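Local coordinates for putative signal recognition particle protein (PDB 5CK4), which probably binds GTP as the Arf-like GTPase beta subunit of the signal recognition particle receptor at the endoplasmic reticulum, and here holds GDP, at residues Lys233-Arg244 with Leu271-Glu282. Numbering follows the deposited sequence. Where two conformers were deposited one is given.
Sequences KSRLEHELGRIR and LGAVGSKEFKFE
Glu237 faces Lys280, Gly241 faces Phe279 and Arg244 faces Leu271 as the loop 271-282 runs back along the helix 233-244. Closest is Gly241, its CA 5.2 Å from Phe279 CA and 4.0 Å from Phe279 CB. A type I turn, Ala273 to Ser276, folds the loop's outer end.

Arg244 reaches into that bend: CG between backbone N and carbonyl carbon (chi1 70°) turns the straight CG-to-NE run toward the loop. Its flat guanidinium suits several acceptors: Arg244 NH1 donates to Leu271 O (2.9 Å), in the carbonyl plane, and Arg244 NH2 to Ser276 OG (2.9 Å), both in the guanidinium plane. Without a side chain, Gly272 lets the guanidinium edge lie against its CA, and its backbone angles suit glycine. Glu283 adds a salt bridge to NH1 and bonds Ser276 OG. Phe279 CB covers one guanidinium face, while the Phe279 ring stands almost perpendicular (89°), its edge toward Arg244 and one face over Leu240 CB. Leu240 CD1 packs where this ring meets that of Phe281, 3.6 Å from Phe279 CE2 and 3.5 Å from Phe281 CE1.

Glu237, extended beyond CG, uses OE2 to accept a nearly straight bond from Phe281 N (2.9 Å, 172°) and, from the opposite face of the carboxylate, one from Lys233 NZ. That ammonium bridges both oxygens of Glu282, probably easing the proximity of the two carboxylates. A water links Glu237 OE1 to Lys280 NZ.

Phe281 continues inward onto Ile216 and Val293 of neighbouring parallel strands: helix-loop packing over the central sheet of a P-loop GTPase fold, away from the nucleotide.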
ATOM      1  N   LYS A 233      10.707   7.820   2.534  1.00 15.48           N
ATOM      2  CA  LYS A 233      10.619   7.030   3.766  1.00 16.81           C
ATOM      3  C   LYS A 233      10.666   7.897   5.032  1.00 19.97           C
ATOM      4  O   LYS A 233       9.792   7.781   5.880  1.00 15.44           O
ATOM      5  CB  LYS A 233      11.726   5.967   3.815  1.00 13.39           C
ATOM      6  CG  LYS A 233      11.684   5.063   5.064  1.00 16.55           C
ATOM      7  CD  LYS A 233      12.789   4.011   5.006  1.00 18.72           C
ATOM      8  CE  LYS A 233      12.547   2.877   5.999  1.00 25.57           C
ATOM      9  NZ  LYS A 233      13.001   3.210   7.380  1.00 33.68           N
ATOM     10  N   SER A 234      11.678   8.758   5.156  1.00 18.96           N
ATOM     11  CA  SER A 234      11.813   9.577   6.359  0.54 18.26           C
ATOM     12  C   SER A 234      10.705  10.636   6.485  1.00 18.11           C
ATOM     13  O   SER A 234      10.215  10.897   7.582  1.00 15.92           O
ATOM     14  CB  SER A 234      13.204  10.223   6.444  0.54 19.48           C
ATOM     15  OG  SER A 234      13.405  11.152   5.399  0.54 16.70           O
ATOM     16  N   ARG A 235      10.293  11.227   5.373  1.00 15.44           N
ATOM     17  CA  ARG A 235       9.214  12.221   5.422  1.00 15.29           C
ATOM     18  C   ARG A 235       7.874  11.600   5.815  1.00 15.30           C
ATOM     19  O   ARG A 235       7.104  12.189   6.583  1.00 15.35           O
ATOM     20  CB  ARG A 235       9.086  12.950   4.093  1.00 16.05           C
ATOM     21  CG  ARG A 235      10.230  13.921   3.878  1.00 24.69           C
ATOM     22  CD  ARG A 235       9.966  14.861   2.735  1.00 30.17           C
ATOM     23  NE  ARG A 235      11.201  15.515   2.333  1.00 39.95           N
ATOM     24  CZ  ARG A 235      11.306  16.337   1.294  1.00 46.75           C
ATOM     25  NH1 ARG A 235      10.242  16.610   0.552  1.00 38.01           N
ATOM     26  NH2 ARG A 235      12.477  16.885   1.002  1.00 47.28           N
ATOM     27  N   LEU A 236       7.600  10.421   5.284  1.00 12.16           N
ATOM     28  CA  LEU A 236       6.383   9.689   5.660  1.00 14.75           C
ATOM     29  C   LEU A 236       6.418   9.278   7.128  1.00 15.08           C
ATOM     30  O   LEU A 236       5.411   9.396   7.837  1.00 12.81           O
ATOM     31  CB  LEU A 236       6.187   8.456   4.779  1.00 14.91           C
ATOM     32  CG  LEU A 236       5.706   8.659   3.327  1.00 18.44           C
ATOM     33  CD1 LEU A 236       5.659   7.326   2.602  1.00 13.69           C
ATOM     34  CD2 LEU A 236       4.348   9.349   3.262  1.00 17.41           C
ATOM     35  N   GLU A 237       7.574   8.797   7.582  1.00 10.40           N
ATOM     36  CA  GLU A 237       7.715   8.343   8.965  1.00 17.65           C
ATOM     37  C   GLU A 237       7.489   9.487   9.940  1.00 13.91           C
ATOM     38  O   GLU A 237       6.830   9.328  10.976  1.00 13.42           O
ATOM     39  CB  GLU A 237       9.095   7.718   9.192  1.00 14.73           C
ATOM     40  CG  GLU A 237       9.162   6.291   8.660  1.00 18.49           C
ATOM     41  CD  GLU A 237      10.549   5.727   8.650  1.00 20.86           C
ATOM     42  OE1 GLU A 237      11.525   6.510   8.723  1.00 17.57           O
ATOM     43  OE2 GLU A 237      10.665   4.487   8.569  1.00 19.77           O
ATOM     44  N   HIS A 238       8.038  10.645   9.616  1.00 12.37           N
ATOM     45  CA  HIS A 238       7.823  11.794  10.475  1.00 15.07           C
ATOM     46  C   HIS A 238       6.361  12.244  10.453  1.00 15.87           C
ATOM     47  O   HIS A 238       5.813  12.651  11.482  1.00 18.71           O
ATOM     48  CB  HIS A 238       8.787  12.930  10.133  1.00 25.14           C
ATOM     49  CG  HIS A 238      10.176  12.715  10.666  1.00 30.85           C
ATOM     50  ND1 HIS A 238      11.185  12.150   9.916  1.00 38.26           N
ATOM     51  CD2 HIS A 238      10.713  12.969  11.883  1.00 34.07           C
ATOM     52  CE1 HIS A 238      12.288  12.081  10.640  1.00 31.43           C
ATOM     53  NE2 HIS A 238      12.029  12.571  11.838  1.00 34.81           N
ATOM     54  N   GLU A 239       5.706  12.142   9.305  1.00 16.37           N
ATOM     55  CA  GLU A 239       4.313  12.574   9.262  1.00 14.42           C
ATOM     56  C   GLU A 239       3.388  11.598   9.994  1.00 13.64           C
ATOM     57  O   GLU A 239       2.470  12.024  10.691  1.00 18.53           O
ATOM     58  CB  GLU A 239       3.849  12.826   7.828  1.00 18.37           C
ATOM     59  CG  GLU A 239       2.420  13.336   7.724  1.00 18.21           C
ATOM     60  CD  GLU A 239       2.222  14.779   8.183  1.00 32.97           C
ATOM     61  OE1 GLU A 239       3.201  15.456   8.553  1.00 28.26           O
ATOM     62  OE2 GLU A 239       1.062  15.229   8.176  1.00 38.02           O
ATOM     63  N   LEU A 240       3.625  10.301   9.836  1.00 14.17           N
ATOM     64  CA  LEU A 240       2.860   9.275  10.559  1.00 15.36           C
ATOM     65  C   LEU A 240       3.074   9.411  12.064  1.00 16.70           C
ATOM     66  O   LEU A 240       2.142   9.252  12.845  1.00 14.59           O
ATOM     67  CB  LEU A 240       3.263   7.857  10.097  1.00 11.42           C
ATOM     68  CG  LEU A 240       2.910   7.505   8.648  1.00 17.82           C
ATOM     69  CD1 LEU A 240       3.601   6.211   8.224  1.00 16.01           C
ATOM     70  CD2 LEU A 240       1.402   7.397   8.433  1.00 17.68           C
ATOM     71  N   GLY A 241       4.313   9.688  12.463  1.00 12.89           N
ATOM     72  CA  GLY A 241       4.613  10.025  13.844  1.00 13.44           C
ATOM     73  C   GLY A 241       3.863  11.255  14.339  1.00 17.06           C
ATOM     74  O   GLY A 241       3.332  11.254  15.455  1.00 16.38           O
ATOM     75  N   ARG A 242       3.821  12.315  13.530  1.00 15.74           N
ATOM     76  CA  ARG A 242       3.100  13.524  13.926  1.00 18.80           C
ATOM     77  C   ARG A 242       1.611  13.219  14.142  1.00 21.55           C
ATOM     78  O   ARG A 242       1.003  13.687  15.110  1.00 20.00           O
ATOM     79  CB  ARG A 242       3.241  14.625  12.870  1.00 18.79           C
ATOM     80  CG  ARG A 242       2.580  15.922  13.304  1.00 22.38           C
ATOM     81  CD  ARG A 242       2.552  16.966  12.196  1.00 30.80           C
ATOM     82  NE  ARG A 242       1.717  16.521  11.086  1.00 35.23           N
ATOM     83  CZ  ARG A 242       0.394  16.660  11.038  1.00 40.84           C
ATOM     84  NH1 ARG A 242      -0.255  17.247  12.036  1.00 44.09           N
ATOM     85  NH2 ARG A 242      -0.281  16.210   9.988  1.00 36.90           N
ATOM     86  N   ILE A 243       1.035  12.447  13.227  1.00 18.12           N
ATOM     87  CA  ILE A 243      -0.384  12.083  13.306  1.00 17.93           C
ATOM     88  C   ILE A 243      -0.700  11.306  14.581  1.00 18.11           C
ATOM     89  O   ILE A 243      -1.632  11.646  15.310  1.00 19.97           O
ATOM     90  CB  ILE A 243      -0.828  11.248  12.075  1.00 17.23           C
ATOM     91  CG1 ILE A 243      -0.731  12.099  10.808  1.00 21.25           C
ATOM     92  CG2 ILE A 243      -2.273  10.730  12.252  1.00 20.24           C
ATOM     93  CD1 ILE A 243      -0.785  11.295   9.519  1.00 22.28           C
ATOM     94  N   ARG A 244       0.069  10.263  14.862  1.00 17.20           N
ATOM     95  CA  ARG A 244      -0.237   9.459  16.045  1.00 21.10           C
ATOM     96  C   ARG A 244      -0.063  10.263  17.327  1.00 22.46           C
ATOM     97  O   ARG A 244      -0.829  10.085  18.278  1.00 20.29           O
ATOM     98  CB  ARG A 244       0.563   8.149  16.082  1.00 15.49           C
ATOM     99  CG  ARG A 244       2.068   8.298  16.337  1.00 16.35           C
ATOM    100  CD  ARG A 244       2.740   6.928  16.426  1.00 17.60           C
ATOM    101  NE  ARG A 244       4.152   7.020  16.802  1.00 13.90           N
ATOM    102  CZ  ARG A 244       4.941   5.965  16.969  1.00 13.59           C
ATOM    103  NH1 ARG A 244       4.443   4.741  16.810  1.00 15.87           N
ATOM    104  NH2 ARG A 244       6.219   6.133  17.314  1.00 17.63           N
ATOM    105  N   LEU A 271      -0.934   4.163  15.804  1.00 16.00           N
ATOM    106  CA  LEU A 271      -0.231   3.329  14.833  1.00 14.25           C
ATOM    107  C   LEU A 271       1.154   2.996  15.369  1.00 18.56           C
ATOM    108  O   LEU A 271       1.863   3.891  15.828  1.00 18.95           O
ATOM    109  CB  LEU A 271      -0.063   4.096  13.528  1.00 13.06           C
ATOM    110  CG  LEU A 271       0.803   3.415  12.468  1.00 16.71           C
ATOM    111  CD1 LEU A 271       0.033   2.226  11.967  1.00 12.93           C
ATOM    112  CD2 LEU A 271       1.118   4.390  11.324  1.00 18.59           C
ATOM    113  N   GLY A 272       1.546   1.722  15.305  1.00 19.52           N
ATOM    114  CA  GLY A 272       2.877   1.318  15.744  1.00 13.03           C
ATOM    115  C   GLY A 272       2.933   0.736  17.143  1.00 17.06           C
ATOM    116  O   GLY A 272       1.896   0.435  17.760  1.00 16.70           O
ATOM    117  N   ALA A 273       4.156   0.578  17.640  1.00 17.44           N
ATOM    118  CA  ALA A 273       4.407  -0.016  18.947  1.00 18.29           C
ATOM    119  C   ALA A 273       4.102   0.958  20.070  1.00 29.54           C
ATOM    120  O   ALA A 273       4.450   2.136  19.996  1.00 25.82           O
ATOM    121  CB  ALA A 273       5.845  -0.480  19.043  1.00 22.50           C
ATOM    122  N   VAL A 274       3.469   0.443  21.118  1.00 35.86           N
ATOM    123  CA  VAL A 274       3.061   1.242  22.274  1.00 40.54           C
ATOM    124  C   VAL A 274       4.176   2.117  22.856  1.00 40.28           C
ATOM    125  O   VAL A 274       3.955   3.295  23.161  1.00 46.02           O
ATOM    126  CB  VAL A 274       2.460   0.340  23.383  1.00 46.35           C
ATOM    127  CG1 VAL A 274       3.274  -0.933  23.532  1.00 45.78           C
ATOM    128  CG2 VAL A 274       2.370   1.084  24.707  1.00 48.86           C
ATOM    129  N   GLY A 275       5.374   1.557  22.991  1.00 28.75           N
ATOM    130  CA  GLY A 275       6.468   2.291  23.603  1.00 30.92           C
ATOM    131  C   GLY A 275       7.405   2.997  22.636  1.00 31.68           C
ATOM    132  O   GLY A 275       8.465   3.480  23.033  1.00 32.85           O
ATOM    133  N   SER A 276       7.018   3.062  21.369  1.00 27.51           N
ATOM    134  CA  SER A 276       7.841   3.714  20.352  1.00 24.08           C
ATOM    135  C   SER A 276       7.878   5.237  20.538  1.00 27.58           C
ATOM    136  O   SER A 276       6.836   5.881  20.701  1.00 24.00           O
ATOM    137  CB  SER A 276       7.316   3.368  18.968  1.00 18.15           C
ATOM    138  OG  SER A 276       8.054   3.999  17.941  1.00 17.64           O
ATOM    139  N   LYS A 277       9.081   5.807  20.508  1.00 24.57           N
ATOM    140  CA  LYS A 277       9.250   7.250  20.696  1.00 27.52           C
ATOM    141  C   LYS A 277       9.511   8.007  19.392  1.00 26.08           C
ATOM    142  O   LYS A 277       9.474   9.237  19.359  1.00 24.68           O
ATOM    143  CB  LYS A 277      10.364   7.532  21.707  1.00 30.99           C
ATOM    144  CG  LYS A 277      10.076   6.992  23.100  1.00 36.08           C
ATOM    145  CD  LYS A 277       8.748   7.505  23.631  1.00 37.47           C
ATOM    146  CE  LYS A 277       8.437   6.917  25.003  1.00 57.11           C
ATOM    147  NZ  LYS A 277       7.011   7.136  25.396  1.00 66.36           N
ATOM    148  N   GLU A 278       9.820   7.268  18.333  1.00 17.84           N
ATOM    149  CA  GLU A 278       9.960   7.846  16.999  0.56 21.36           C
ATOM    150  C   GLU A 278       9.528   6.790  16.004  1.00 22.72           C
ATOM    151  O   GLU A 278      10.127   5.710  15.960  1.00 16.22           O
ATOM    152  CB  GLU A 278      11.412   8.286  16.720  0.56 24.29           C
ATOM    153  CG  GLU A 278      11.848   9.560  17.443  0.56 30.76           C
ATOM    154  CD  GLU A 278      13.190  10.125  16.966  0.56 39.55           C
ATOM    155  OE1 GLU A 278      13.748   9.594  15.982  0.56 38.18           O
ATOM    156  OE2 GLU A 278      13.680  11.110  17.574  0.56 22.90           O
ATOM    157  N   PHE A 279       8.490   7.093  15.217  1.00 18.50           N
ATOM    158  CA  PHE A 279       7.941   6.119  14.294  1.00 11.67           C
ATOM    159  C   PHE A 279       8.939   5.703  13.223  1.00 15.92           C
ATOM    160  O   PHE A 279       9.570   6.553  12.606  1.00 14.58           O
ATOM    161  CB  PHE A 279       6.667   6.611  13.586  1.00 10.98           C
ATOM    162  CG  PHE A 279       6.068   5.562  12.697  1.00 13.46           C
ATOM    163  CD1 PHE A 279       5.248   4.571  13.236  1.00 13.55           C
ATOM    164  CD2 PHE A 279       6.363   5.527  11.326  1.00  9.33           C
ATOM    165  CE1 PHE A 279       4.704   3.575  12.435  1.00 19.20           C
ATOM    166  CE2 PHE A 279       5.830   4.539  10.521  1.00 15.13           C
ATOM    167  CZ  PHE A 279       4.999   3.554  11.069  1.00 17.10           C
ATOM    168  N   LYS A 280       9.048   4.392  12.999  1.00 12.84           N
ATOM    169  CA  LYS A 280       9.827   3.841  11.889  1.00 11.83           C
ATOM    170  C   LYS A 280       9.008   2.720  11.273  1.00 14.28           C
ATOM    171  O   LYS A 280       8.353   1.989  11.994  1.00 14.92           O
ATOM    172  CB  LYS A 280      11.161   3.258  12.378  1.00 12.54           C
ATOM    173  CG  LYS A 280      12.081   4.252  13.064  1.00 18.44           C
ATOM    174  CD  LYS A 280      12.619   5.287  12.090  1.00 15.58           C
ATOM    175  CE  LYS A 280      13.579   6.228  12.827  1.00 26.11           C
ATOM    176  NZ  LYS A 280      14.336   7.097  11.896  1.00 22.40           N
ATOM    177  N   PHE A 281       9.042   2.566   9.954  1.00 13.55           N
ATOM    178  CA  PHE A 281       8.273   1.490   9.323  1.00 12.37           C
ATOM    179  C   PHE A 281       8.684   0.117   9.859  1.00 10.07           C
ATOM    180  O   PHE A 281       7.867  -0.816   9.954  1.00 12.94           O
ATOM    181  CB  PHE A 281       8.414   1.544   7.800  1.00 13.56           C
ATOM    182  CG  PHE A 281       7.635   2.659   7.171  1.00 10.32           C
ATOM    183  CD1 PHE A 281       6.248   2.710   7.294  1.00 11.25           C
ATOM    184  CD2 PHE A 281       8.277   3.663   6.465  1.00 14.96           C
ATOM    185  CE1 PHE A 281       5.525   3.746   6.712  1.00 14.61           C
ATOM    186  CE2 PHE A 281       7.559   4.695   5.874  1.00 13.26           C
ATOM    187  CZ  PHE A 281       6.183   4.745   6.008  1.00 11.06           C
ATOM    188  N   GLU A 282       9.950   0.005  10.240  1.00 10.98           N
ATOM    189  CA  GLU A 282      10.458  -1.251  10.768  1.00 12.35           C
ATOM    190  C   GLU A 282       9.740  -1.677  12.045  1.00 14.31           C
ATOM    191  O   GLU A 282       9.662  -2.871  12.371  1.00 14.85           O
ATOM    192  CB  GLU A 282      11.967  -1.168  11.016  1.00 18.72           C
ATOM    193  CG  GLU A 282      12.803  -1.231   9.736  1.00 20.16           C
ATOM    194  CD  GLU A 282      12.880   0.101   8.995  1.00 26.46           C
ATOM    195  OE1 GLU A 282      12.311   1.103   9.473  1.00 17.32           O
ATOM    196  OE2 GLU A 282      13.530   0.142   7.925  1.00 25.88           O
TER
HETATM  197  O   HOH W   1      12.105   8.585  10.359  1.00 20.74           O